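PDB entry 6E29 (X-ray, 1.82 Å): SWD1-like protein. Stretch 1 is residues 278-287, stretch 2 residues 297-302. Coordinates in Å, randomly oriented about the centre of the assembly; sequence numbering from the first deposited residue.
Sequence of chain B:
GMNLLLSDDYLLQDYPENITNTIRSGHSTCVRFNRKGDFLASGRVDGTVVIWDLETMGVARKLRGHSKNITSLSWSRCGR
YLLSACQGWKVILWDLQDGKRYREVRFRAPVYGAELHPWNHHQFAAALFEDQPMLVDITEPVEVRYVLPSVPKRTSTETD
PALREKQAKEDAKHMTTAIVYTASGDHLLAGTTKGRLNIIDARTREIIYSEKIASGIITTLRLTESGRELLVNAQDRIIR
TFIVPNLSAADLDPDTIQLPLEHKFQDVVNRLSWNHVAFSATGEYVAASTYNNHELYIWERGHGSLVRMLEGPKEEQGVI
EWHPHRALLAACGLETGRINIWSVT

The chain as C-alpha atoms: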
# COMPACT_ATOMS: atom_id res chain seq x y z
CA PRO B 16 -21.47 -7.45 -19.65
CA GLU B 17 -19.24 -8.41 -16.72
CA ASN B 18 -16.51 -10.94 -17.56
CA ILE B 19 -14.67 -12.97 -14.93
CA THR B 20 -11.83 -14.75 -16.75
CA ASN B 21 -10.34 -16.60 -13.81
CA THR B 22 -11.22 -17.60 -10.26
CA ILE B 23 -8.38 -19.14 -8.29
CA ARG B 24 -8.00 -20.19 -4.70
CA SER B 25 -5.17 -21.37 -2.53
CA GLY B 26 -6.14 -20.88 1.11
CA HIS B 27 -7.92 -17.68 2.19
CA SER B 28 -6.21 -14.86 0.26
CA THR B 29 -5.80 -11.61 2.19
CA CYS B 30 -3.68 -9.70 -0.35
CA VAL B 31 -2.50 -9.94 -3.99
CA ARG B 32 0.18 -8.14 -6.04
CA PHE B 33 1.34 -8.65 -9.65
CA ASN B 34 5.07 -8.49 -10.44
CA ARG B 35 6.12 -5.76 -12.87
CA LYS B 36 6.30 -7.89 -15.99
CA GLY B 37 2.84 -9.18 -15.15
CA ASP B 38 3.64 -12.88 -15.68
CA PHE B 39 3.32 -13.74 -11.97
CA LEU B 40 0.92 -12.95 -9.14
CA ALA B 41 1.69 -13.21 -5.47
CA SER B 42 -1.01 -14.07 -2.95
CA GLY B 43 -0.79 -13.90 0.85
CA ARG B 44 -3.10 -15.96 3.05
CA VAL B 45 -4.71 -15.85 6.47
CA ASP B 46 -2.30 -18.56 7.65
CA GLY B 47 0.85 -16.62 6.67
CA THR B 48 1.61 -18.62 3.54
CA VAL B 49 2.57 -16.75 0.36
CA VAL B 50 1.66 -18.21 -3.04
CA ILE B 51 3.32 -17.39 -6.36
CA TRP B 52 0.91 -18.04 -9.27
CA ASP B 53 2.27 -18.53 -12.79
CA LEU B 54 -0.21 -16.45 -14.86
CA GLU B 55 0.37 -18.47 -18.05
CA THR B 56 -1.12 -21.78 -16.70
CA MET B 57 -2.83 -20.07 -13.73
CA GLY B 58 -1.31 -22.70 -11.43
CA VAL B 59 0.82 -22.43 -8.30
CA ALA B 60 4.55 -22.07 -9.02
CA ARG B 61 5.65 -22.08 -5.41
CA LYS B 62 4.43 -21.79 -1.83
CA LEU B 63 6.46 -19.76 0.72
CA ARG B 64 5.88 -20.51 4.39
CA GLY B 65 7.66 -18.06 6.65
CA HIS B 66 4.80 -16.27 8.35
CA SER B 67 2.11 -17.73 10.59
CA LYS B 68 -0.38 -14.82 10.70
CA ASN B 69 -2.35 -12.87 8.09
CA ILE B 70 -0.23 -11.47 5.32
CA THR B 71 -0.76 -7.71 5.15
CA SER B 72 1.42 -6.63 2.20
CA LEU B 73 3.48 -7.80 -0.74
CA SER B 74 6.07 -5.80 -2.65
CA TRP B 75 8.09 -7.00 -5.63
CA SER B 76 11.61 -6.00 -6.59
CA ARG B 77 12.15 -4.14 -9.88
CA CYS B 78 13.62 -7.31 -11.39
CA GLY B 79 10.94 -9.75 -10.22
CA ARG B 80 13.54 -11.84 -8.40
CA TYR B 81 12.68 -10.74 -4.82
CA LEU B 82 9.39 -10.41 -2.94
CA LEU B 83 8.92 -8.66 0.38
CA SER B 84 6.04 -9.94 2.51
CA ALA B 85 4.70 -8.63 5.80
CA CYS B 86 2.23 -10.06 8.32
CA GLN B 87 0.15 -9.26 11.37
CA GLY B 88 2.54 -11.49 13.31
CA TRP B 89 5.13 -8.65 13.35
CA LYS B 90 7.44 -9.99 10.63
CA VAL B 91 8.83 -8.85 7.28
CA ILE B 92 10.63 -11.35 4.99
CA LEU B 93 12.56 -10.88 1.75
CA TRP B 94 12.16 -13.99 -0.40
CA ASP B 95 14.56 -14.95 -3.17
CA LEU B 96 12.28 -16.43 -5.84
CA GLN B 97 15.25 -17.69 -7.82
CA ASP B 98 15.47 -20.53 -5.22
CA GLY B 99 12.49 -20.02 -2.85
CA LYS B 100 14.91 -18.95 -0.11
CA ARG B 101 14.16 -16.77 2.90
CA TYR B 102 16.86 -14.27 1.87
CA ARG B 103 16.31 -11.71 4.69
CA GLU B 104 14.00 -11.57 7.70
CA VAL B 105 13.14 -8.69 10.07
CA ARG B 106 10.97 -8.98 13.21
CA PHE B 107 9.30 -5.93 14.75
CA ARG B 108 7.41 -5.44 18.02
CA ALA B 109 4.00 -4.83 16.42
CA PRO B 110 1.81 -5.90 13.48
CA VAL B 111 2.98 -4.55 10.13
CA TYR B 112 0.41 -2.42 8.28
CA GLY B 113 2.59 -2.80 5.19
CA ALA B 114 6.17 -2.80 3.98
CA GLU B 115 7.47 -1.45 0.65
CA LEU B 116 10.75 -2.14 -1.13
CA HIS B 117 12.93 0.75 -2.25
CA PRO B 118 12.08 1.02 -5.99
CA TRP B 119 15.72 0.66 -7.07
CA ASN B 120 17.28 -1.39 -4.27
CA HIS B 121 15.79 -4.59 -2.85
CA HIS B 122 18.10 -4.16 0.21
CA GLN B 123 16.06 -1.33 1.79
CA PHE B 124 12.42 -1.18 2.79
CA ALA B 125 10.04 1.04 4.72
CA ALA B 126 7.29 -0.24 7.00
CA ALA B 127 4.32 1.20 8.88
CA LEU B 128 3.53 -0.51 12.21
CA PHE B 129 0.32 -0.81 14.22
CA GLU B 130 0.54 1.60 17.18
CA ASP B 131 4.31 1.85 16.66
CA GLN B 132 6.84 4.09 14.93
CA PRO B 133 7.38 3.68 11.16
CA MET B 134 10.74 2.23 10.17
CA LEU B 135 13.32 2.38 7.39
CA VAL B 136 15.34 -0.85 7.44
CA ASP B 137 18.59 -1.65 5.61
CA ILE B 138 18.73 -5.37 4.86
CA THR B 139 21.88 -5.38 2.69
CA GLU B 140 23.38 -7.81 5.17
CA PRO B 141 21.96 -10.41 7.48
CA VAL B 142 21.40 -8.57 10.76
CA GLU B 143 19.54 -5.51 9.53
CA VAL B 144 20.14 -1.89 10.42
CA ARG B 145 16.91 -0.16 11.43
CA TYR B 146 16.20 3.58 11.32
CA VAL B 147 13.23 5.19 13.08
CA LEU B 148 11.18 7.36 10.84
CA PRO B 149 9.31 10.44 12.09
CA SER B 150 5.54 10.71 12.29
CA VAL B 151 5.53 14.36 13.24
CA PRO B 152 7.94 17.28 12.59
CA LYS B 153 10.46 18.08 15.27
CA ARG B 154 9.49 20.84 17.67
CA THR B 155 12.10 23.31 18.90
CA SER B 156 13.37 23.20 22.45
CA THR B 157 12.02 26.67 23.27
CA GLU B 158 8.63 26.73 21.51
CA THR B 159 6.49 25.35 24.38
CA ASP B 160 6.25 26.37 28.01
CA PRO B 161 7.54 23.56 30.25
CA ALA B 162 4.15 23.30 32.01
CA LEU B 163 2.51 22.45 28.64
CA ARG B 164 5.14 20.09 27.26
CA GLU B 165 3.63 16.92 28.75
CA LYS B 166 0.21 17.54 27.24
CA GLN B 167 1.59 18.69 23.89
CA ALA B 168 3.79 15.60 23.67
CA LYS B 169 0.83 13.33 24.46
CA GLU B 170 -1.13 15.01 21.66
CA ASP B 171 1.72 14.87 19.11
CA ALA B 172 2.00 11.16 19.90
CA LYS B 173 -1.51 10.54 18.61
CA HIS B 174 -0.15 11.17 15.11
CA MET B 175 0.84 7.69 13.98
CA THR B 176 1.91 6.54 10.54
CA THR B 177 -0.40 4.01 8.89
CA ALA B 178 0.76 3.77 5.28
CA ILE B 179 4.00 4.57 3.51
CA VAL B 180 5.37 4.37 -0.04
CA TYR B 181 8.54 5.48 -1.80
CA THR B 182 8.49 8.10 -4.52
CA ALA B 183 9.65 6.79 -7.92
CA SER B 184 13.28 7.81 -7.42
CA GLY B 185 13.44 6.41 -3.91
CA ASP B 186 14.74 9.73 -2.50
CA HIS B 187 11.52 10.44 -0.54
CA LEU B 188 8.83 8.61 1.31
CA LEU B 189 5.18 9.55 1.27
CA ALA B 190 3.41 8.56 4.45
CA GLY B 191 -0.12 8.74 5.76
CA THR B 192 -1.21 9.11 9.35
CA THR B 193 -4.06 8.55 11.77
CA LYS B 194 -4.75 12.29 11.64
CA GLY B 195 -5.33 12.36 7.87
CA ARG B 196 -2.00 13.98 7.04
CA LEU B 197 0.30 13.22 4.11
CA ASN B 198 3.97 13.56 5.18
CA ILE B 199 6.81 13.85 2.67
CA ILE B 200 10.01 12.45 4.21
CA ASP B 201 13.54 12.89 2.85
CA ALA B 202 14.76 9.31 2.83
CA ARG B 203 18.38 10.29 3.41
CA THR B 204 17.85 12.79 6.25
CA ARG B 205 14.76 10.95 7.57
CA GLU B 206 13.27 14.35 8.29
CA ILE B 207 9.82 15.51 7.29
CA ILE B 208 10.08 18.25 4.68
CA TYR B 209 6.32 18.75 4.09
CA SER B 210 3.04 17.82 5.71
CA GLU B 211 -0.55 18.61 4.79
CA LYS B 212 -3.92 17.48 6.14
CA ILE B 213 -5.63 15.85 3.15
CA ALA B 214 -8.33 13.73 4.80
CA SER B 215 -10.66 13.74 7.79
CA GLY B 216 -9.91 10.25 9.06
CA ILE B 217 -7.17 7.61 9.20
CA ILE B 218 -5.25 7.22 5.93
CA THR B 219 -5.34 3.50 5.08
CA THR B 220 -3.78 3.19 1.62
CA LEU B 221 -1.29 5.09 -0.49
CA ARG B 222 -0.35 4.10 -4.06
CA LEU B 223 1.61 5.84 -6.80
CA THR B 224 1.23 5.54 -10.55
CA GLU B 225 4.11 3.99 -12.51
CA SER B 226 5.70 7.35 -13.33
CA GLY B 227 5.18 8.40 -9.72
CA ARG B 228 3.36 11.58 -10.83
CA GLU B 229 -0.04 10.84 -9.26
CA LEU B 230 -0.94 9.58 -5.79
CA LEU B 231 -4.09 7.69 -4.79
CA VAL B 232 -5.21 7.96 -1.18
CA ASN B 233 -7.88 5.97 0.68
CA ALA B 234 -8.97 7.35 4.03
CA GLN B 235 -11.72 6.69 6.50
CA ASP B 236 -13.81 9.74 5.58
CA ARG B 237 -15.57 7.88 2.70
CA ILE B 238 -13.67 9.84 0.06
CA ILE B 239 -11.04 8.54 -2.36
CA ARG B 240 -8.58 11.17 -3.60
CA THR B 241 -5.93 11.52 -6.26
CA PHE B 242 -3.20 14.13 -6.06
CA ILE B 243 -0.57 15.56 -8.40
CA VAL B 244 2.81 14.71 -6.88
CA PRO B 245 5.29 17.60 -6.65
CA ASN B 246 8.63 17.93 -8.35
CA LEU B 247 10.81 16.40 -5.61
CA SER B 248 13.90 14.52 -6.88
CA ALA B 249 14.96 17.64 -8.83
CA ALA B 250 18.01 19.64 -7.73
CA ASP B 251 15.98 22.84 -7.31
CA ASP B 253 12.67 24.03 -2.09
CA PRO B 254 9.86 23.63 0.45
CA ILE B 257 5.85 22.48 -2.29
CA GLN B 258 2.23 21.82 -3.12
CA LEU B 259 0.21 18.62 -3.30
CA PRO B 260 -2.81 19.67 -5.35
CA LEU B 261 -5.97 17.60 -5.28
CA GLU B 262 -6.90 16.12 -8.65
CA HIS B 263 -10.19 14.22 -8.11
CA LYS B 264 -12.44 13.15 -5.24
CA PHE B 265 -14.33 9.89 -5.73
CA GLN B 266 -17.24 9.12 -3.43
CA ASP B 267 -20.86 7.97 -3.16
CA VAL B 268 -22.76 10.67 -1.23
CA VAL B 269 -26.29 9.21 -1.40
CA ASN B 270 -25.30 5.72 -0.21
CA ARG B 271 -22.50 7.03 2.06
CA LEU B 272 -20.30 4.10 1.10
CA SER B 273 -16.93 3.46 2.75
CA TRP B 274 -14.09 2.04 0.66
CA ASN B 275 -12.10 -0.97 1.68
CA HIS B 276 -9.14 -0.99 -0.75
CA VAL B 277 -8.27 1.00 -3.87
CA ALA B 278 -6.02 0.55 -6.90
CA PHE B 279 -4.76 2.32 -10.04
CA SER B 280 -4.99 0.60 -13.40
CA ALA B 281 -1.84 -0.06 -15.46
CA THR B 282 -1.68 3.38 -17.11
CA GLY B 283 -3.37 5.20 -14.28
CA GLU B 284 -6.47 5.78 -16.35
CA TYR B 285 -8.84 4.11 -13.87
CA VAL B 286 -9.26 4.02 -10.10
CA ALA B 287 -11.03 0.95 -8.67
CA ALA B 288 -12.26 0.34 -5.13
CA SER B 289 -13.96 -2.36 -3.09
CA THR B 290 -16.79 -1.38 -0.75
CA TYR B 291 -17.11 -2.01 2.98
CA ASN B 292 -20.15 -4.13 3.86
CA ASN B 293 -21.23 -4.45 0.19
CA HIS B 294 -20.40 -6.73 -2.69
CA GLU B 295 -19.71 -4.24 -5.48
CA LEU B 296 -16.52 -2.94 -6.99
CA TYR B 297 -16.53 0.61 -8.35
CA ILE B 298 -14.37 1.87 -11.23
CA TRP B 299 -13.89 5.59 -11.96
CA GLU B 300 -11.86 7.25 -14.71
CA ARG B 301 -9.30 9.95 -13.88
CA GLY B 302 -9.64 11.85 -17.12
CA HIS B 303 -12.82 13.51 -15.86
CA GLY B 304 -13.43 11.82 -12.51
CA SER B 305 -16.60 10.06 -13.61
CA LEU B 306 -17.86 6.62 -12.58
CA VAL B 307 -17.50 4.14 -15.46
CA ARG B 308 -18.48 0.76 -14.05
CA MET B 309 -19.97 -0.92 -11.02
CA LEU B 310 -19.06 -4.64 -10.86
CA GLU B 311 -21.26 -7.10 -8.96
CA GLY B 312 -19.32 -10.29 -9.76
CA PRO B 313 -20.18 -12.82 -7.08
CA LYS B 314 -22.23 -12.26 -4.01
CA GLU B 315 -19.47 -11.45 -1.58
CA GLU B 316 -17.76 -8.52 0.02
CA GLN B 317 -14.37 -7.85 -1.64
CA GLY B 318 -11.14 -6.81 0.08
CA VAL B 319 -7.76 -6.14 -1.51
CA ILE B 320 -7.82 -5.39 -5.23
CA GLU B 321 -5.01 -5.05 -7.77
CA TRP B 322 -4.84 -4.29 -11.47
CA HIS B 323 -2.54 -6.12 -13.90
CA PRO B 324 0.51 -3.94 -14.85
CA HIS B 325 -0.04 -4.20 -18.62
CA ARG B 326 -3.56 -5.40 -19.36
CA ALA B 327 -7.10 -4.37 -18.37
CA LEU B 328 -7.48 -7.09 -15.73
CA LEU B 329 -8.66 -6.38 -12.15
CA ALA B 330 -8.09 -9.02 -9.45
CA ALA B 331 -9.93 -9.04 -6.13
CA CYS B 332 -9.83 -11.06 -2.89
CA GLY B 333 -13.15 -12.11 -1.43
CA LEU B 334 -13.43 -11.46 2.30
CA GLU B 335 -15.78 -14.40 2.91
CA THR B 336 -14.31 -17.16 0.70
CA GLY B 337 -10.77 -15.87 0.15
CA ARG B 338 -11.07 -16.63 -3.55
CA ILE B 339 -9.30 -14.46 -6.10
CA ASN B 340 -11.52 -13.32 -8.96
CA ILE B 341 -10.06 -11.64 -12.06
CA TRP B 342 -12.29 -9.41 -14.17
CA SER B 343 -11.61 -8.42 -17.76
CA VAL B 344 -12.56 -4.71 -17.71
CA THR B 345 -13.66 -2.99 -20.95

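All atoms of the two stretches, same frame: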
# COMPACT_ATOMS: atom_id res chain seq x y z
N ALA B 278 -7.11 0.88 -5.98
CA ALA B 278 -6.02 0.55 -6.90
C ALA B 278 -6.10 1.37 -8.19
O ALA B 278 -7.18 1.64 -8.71
CB ALA B 278 -6.02 -0.94 -7.24
N PHE B 279 -4.92 1.71 -8.73
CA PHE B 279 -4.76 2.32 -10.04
C PHE B 279 -4.65 1.24 -11.08
O PHE B 279 -3.88 0.29 -10.90
CB PHE B 279 -3.44 3.09 -10.12
CG PHE B 279 -3.47 4.54 -9.60
CD1 PHE B 279 -4.43 5.43 -10.00
CD2 PHE B 279 -2.42 4.99 -8.80
CE1 PHE B 279 -4.42 6.78 -9.57
CE2 PHE B 279 -2.38 6.34 -8.32
CZ PHE B 279 -3.38 7.24 -8.73
N SER B 280 -5.21 1.50 -12.27
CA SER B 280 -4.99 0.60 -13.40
C SER B 280 -3.58 0.83 -13.96
O SER B 280 -2.86 1.75 -13.56
CB SER B 280 -6.06 0.81 -14.48
OG SER B 280 -5.92 2.08 -15.13
N ALA B 281 -3.21 0.00 -14.94
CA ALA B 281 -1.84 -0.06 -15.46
C ALA B 281 -1.31 1.31 -15.86
O ALA B 281 -0.14 1.64 -15.58
CB ALA B 281 -1.81 -0.99 -16.70
N THR B 282 -2.10 2.07 -16.63
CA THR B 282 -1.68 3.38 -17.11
C THR B 282 -2.12 4.50 -16.18
O THR B 282 -1.86 5.66 -16.47
CB THR B 282 -2.23 3.71 -18.48
OG1 THR B 282 -3.66 3.88 -18.36
CG2 THR B 282 -1.95 2.57 -19.48
N GLY B 283 -2.83 4.16 -15.12
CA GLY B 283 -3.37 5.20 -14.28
C GLY B 283 -4.68 5.76 -14.75
O GLY B 283 -5.24 6.66 -14.10
N GLU B 284 -5.21 5.26 -15.85
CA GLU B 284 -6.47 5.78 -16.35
C GLU B 284 -7.61 5.60 -15.36
O GLU B 284 -8.50 6.45 -15.26
CB GLU B 284 -6.85 5.08 -17.64
CG GLU B 284 -8.12 5.72 -18.24
CD GLU B 284 -8.53 5.15 -19.57
OE1 GLU B 284 -8.04 4.07 -20.03
OE2 GLU B 284 -9.39 5.81 -20.19
N TYR B 285 -7.68 4.44 -14.71
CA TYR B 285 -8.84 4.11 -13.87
C TYR B 285 -8.41 4.00 -12.42
O TYR B 285 -7.30 3.59 -12.10
CB TYR B 285 -9.48 2.78 -14.26
CG TYR B 285 -9.95 2.74 -15.67
CD1 TYR B 285 -10.99 3.55 -16.09
CD2 TYR B 285 -9.34 1.92 -16.59
CE1 TYR B 285 -11.45 3.52 -17.45
CE2 TYR B 285 -9.76 1.88 -17.91
CZ TYR B 285 -10.81 2.68 -18.34
OH TYR B 285 -11.22 2.64 -19.66
N VAL B 286 -9.35 4.33 -11.53
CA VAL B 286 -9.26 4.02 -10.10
C VAL B 286 -10.37 3.02 -9.78
O VAL B 286 -11.53 3.29 -10.09
CB VAL B 286 -9.41 5.30 -9.23
CG1 VAL B 286 -9.50 4.92 -7.75
CG2 VAL B 286 -8.20 6.27 -9.48
N ALA B 287 -10.03 1.91 -9.12
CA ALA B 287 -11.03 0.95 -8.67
C ALA B 287 -11.03 0.92 -7.14
O ALA B 287 -10.01 1.22 -6.50
CB ALA B 287 -10.75 -0.46 -9.19
N TYR B 297 -16.25 -0.61 -7.60
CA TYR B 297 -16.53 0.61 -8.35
C TYR B 297 -15.29 0.94 -9.15
O TYR B 297 -14.18 0.82 -8.63
CB TYR B 297 -16.87 1.77 -7.41
CG TYR B 297 -18.28 1.58 -6.80
CD1 TYR B 297 -18.49 0.64 -5.80
CD2 TYR B 297 -19.36 2.35 -7.23
CE1 TYR B 297 -19.76 0.45 -5.25
CE2 TYR B 297 -20.63 2.17 -6.67
CZ TYR B 297 -20.82 1.21 -5.69
OH TYR B 297 -22.06 1.02 -5.12
N ILE B 298 -15.48 1.42 -10.39
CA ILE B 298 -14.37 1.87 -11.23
C ILE B 298 -14.68 3.28 -11.74
O ILE B 298 -15.72 3.50 -12.36
CB ILE B 298 -14.11 0.91 -12.40
CG1 ILE B 298 -13.90 -0.53 -11.87
CG2 ILE B 298 -12.90 1.36 -13.18
CD1 ILE B 298 -13.71 -1.57 -13.04
N TRP B 299 -13.81 4.23 -11.43
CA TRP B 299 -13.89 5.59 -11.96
C TRP B 299 -12.74 5.84 -12.95
O TRP B 299 -11.70 5.18 -12.90
CB TRP B 299 -13.79 6.63 -10.84
CG TRP B 299 -14.83 6.56 -9.80
CD1 TRP B 299 -16.01 7.31 -9.76
CD2 TRP B 299 -14.80 5.80 -8.59
NE1 TRP B 299 -16.69 7.02 -8.62
CE2 TRP B 299 -15.98 6.11 -7.87
CE3 TRP B 299 -13.87 4.89 -8.03
CZ2 TRP B 299 -16.29 5.51 -6.64
CZ3 TRP B 299 -14.17 4.32 -6.79
CH2 TRP B 299 -15.37 4.64 -6.10
N GLU B 300 -12.92 6.86 -13.78
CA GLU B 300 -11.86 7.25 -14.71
C GLU B 300 -11.31 8.61 -14.30
O GLU B 300 -12.06 9.50 -13.90
CB GLU B 300 -12.38 7.28 -16.17
CG GLU B 300 -13.65 8.07 -16.36
CD GLU B 300 -13.35 9.54 -16.57
OE1 GLU B 300 -12.24 9.83 -17.13
OE2 GLU B 300 -14.18 10.38 -16.14
N ARG B 301 -10.00 8.76 -14.38
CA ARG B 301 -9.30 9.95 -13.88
C ARG B 301 -9.24 11.07 -14.89
O ARG B 301 -8.81 12.17 -14.54
CB ARG B 301 -7.87 9.62 -13.52
CG ARG B 301 -7.71 8.91 -12.26
CD ARG B 301 -6.24 8.84 -11.90
NE ARG B 301 -5.53 10.09 -12.16
CZ ARG B 301 -4.53 10.23 -13.01
NH1 ARG B 301 -4.09 9.18 -13.72
NH2 ARG B 301 -3.98 11.44 -13.18
N GLY B 302 -9.58 10.79 -16.14
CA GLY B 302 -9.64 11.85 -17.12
C GLY B 302 -10.59 12.95 -16.70
O GLY B 302 -10.25 14.13 -16.73

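At the apolar centre of the contact, Ile298 shares one face of the sheet with Tyr285, Ala287 and the start of the Glu300 side chain. Its CG2 lies 3.9 Å from Tyr285 CB and its CG1 4.1 Å from Ala287 CB, so the branched side chain packs against both residues with different methyl and methylene atoms. Ile298 is paired directly with Ala287 (CA-CA 4.3 Å), the short spacing of a non-hydrogen-bonded pair. The opposite face carries Val286 and Trp299. Here the packing is looser, Val286 CG1 standing 4.4 Å from Trp299 CE3, while Val286 CG2 reaches Arg301 CG at 3.9 Å, so the two methyls of the valine face different residues, Trp299 and, two positions on, Arg301.

The backbone holds these side chains in register. Two neighbouring antiparallel strands, 285-287 and 297-300, run side by side, their axes approaching to 4.6 Å at 157°; the two stretches bury 475 Å² in all, both sides summed. Val286 and Trp299 form the hydrogen-bonded pair: Val286 N donates to Trp299 O and Trp299 N to Val286 O, both at 2.8 Å and nearly straight. The flanking pairs, Tyr285 with Glu300 and Ala287 with Ile298, are non-hydrogen-bonded and come closer together, CA-CA 4.4 and 4.3 Å. Their CA-H groups lie against carbonyls instead, as in Tyr285 CA to Trp299 O and Ala287 CA to Tyr297 O, each 3.2 Å. Glu300 CB sits 4.0 Å from Tyr285 CD1, but the end of the glutamate leads away from stretch 1.

Beyond the strand end, Arg301 N donates to Glu284 O at 2.9 Å, extending the ladder past Glu300. The Arg301 side chain then runs along the loop of stretch 1, and the residue as a whole has the largest area covered by the other stretch, 88 Å². Its aliphatic part meets the ring edge of Phe279, Arg301 CD to Phe279 CE1 at 3.6 Å, and Arg301 NH1 donates to Gly283 O at 2.8 Å; NE and NH2 are satisfied elsewhere in the structure. Gly283 closes a type I turn from Ser280, with Gly283 N bonded to Ser280 O at 2.9 Å. Its phi of 84° and psi of 1° suit glycine, and a CB there would also lie 3.4 Å from Arg301 NH1. Ser280 OG accepts from Tyr285 N at 3.0 Å, tying the turn to the start of the strand.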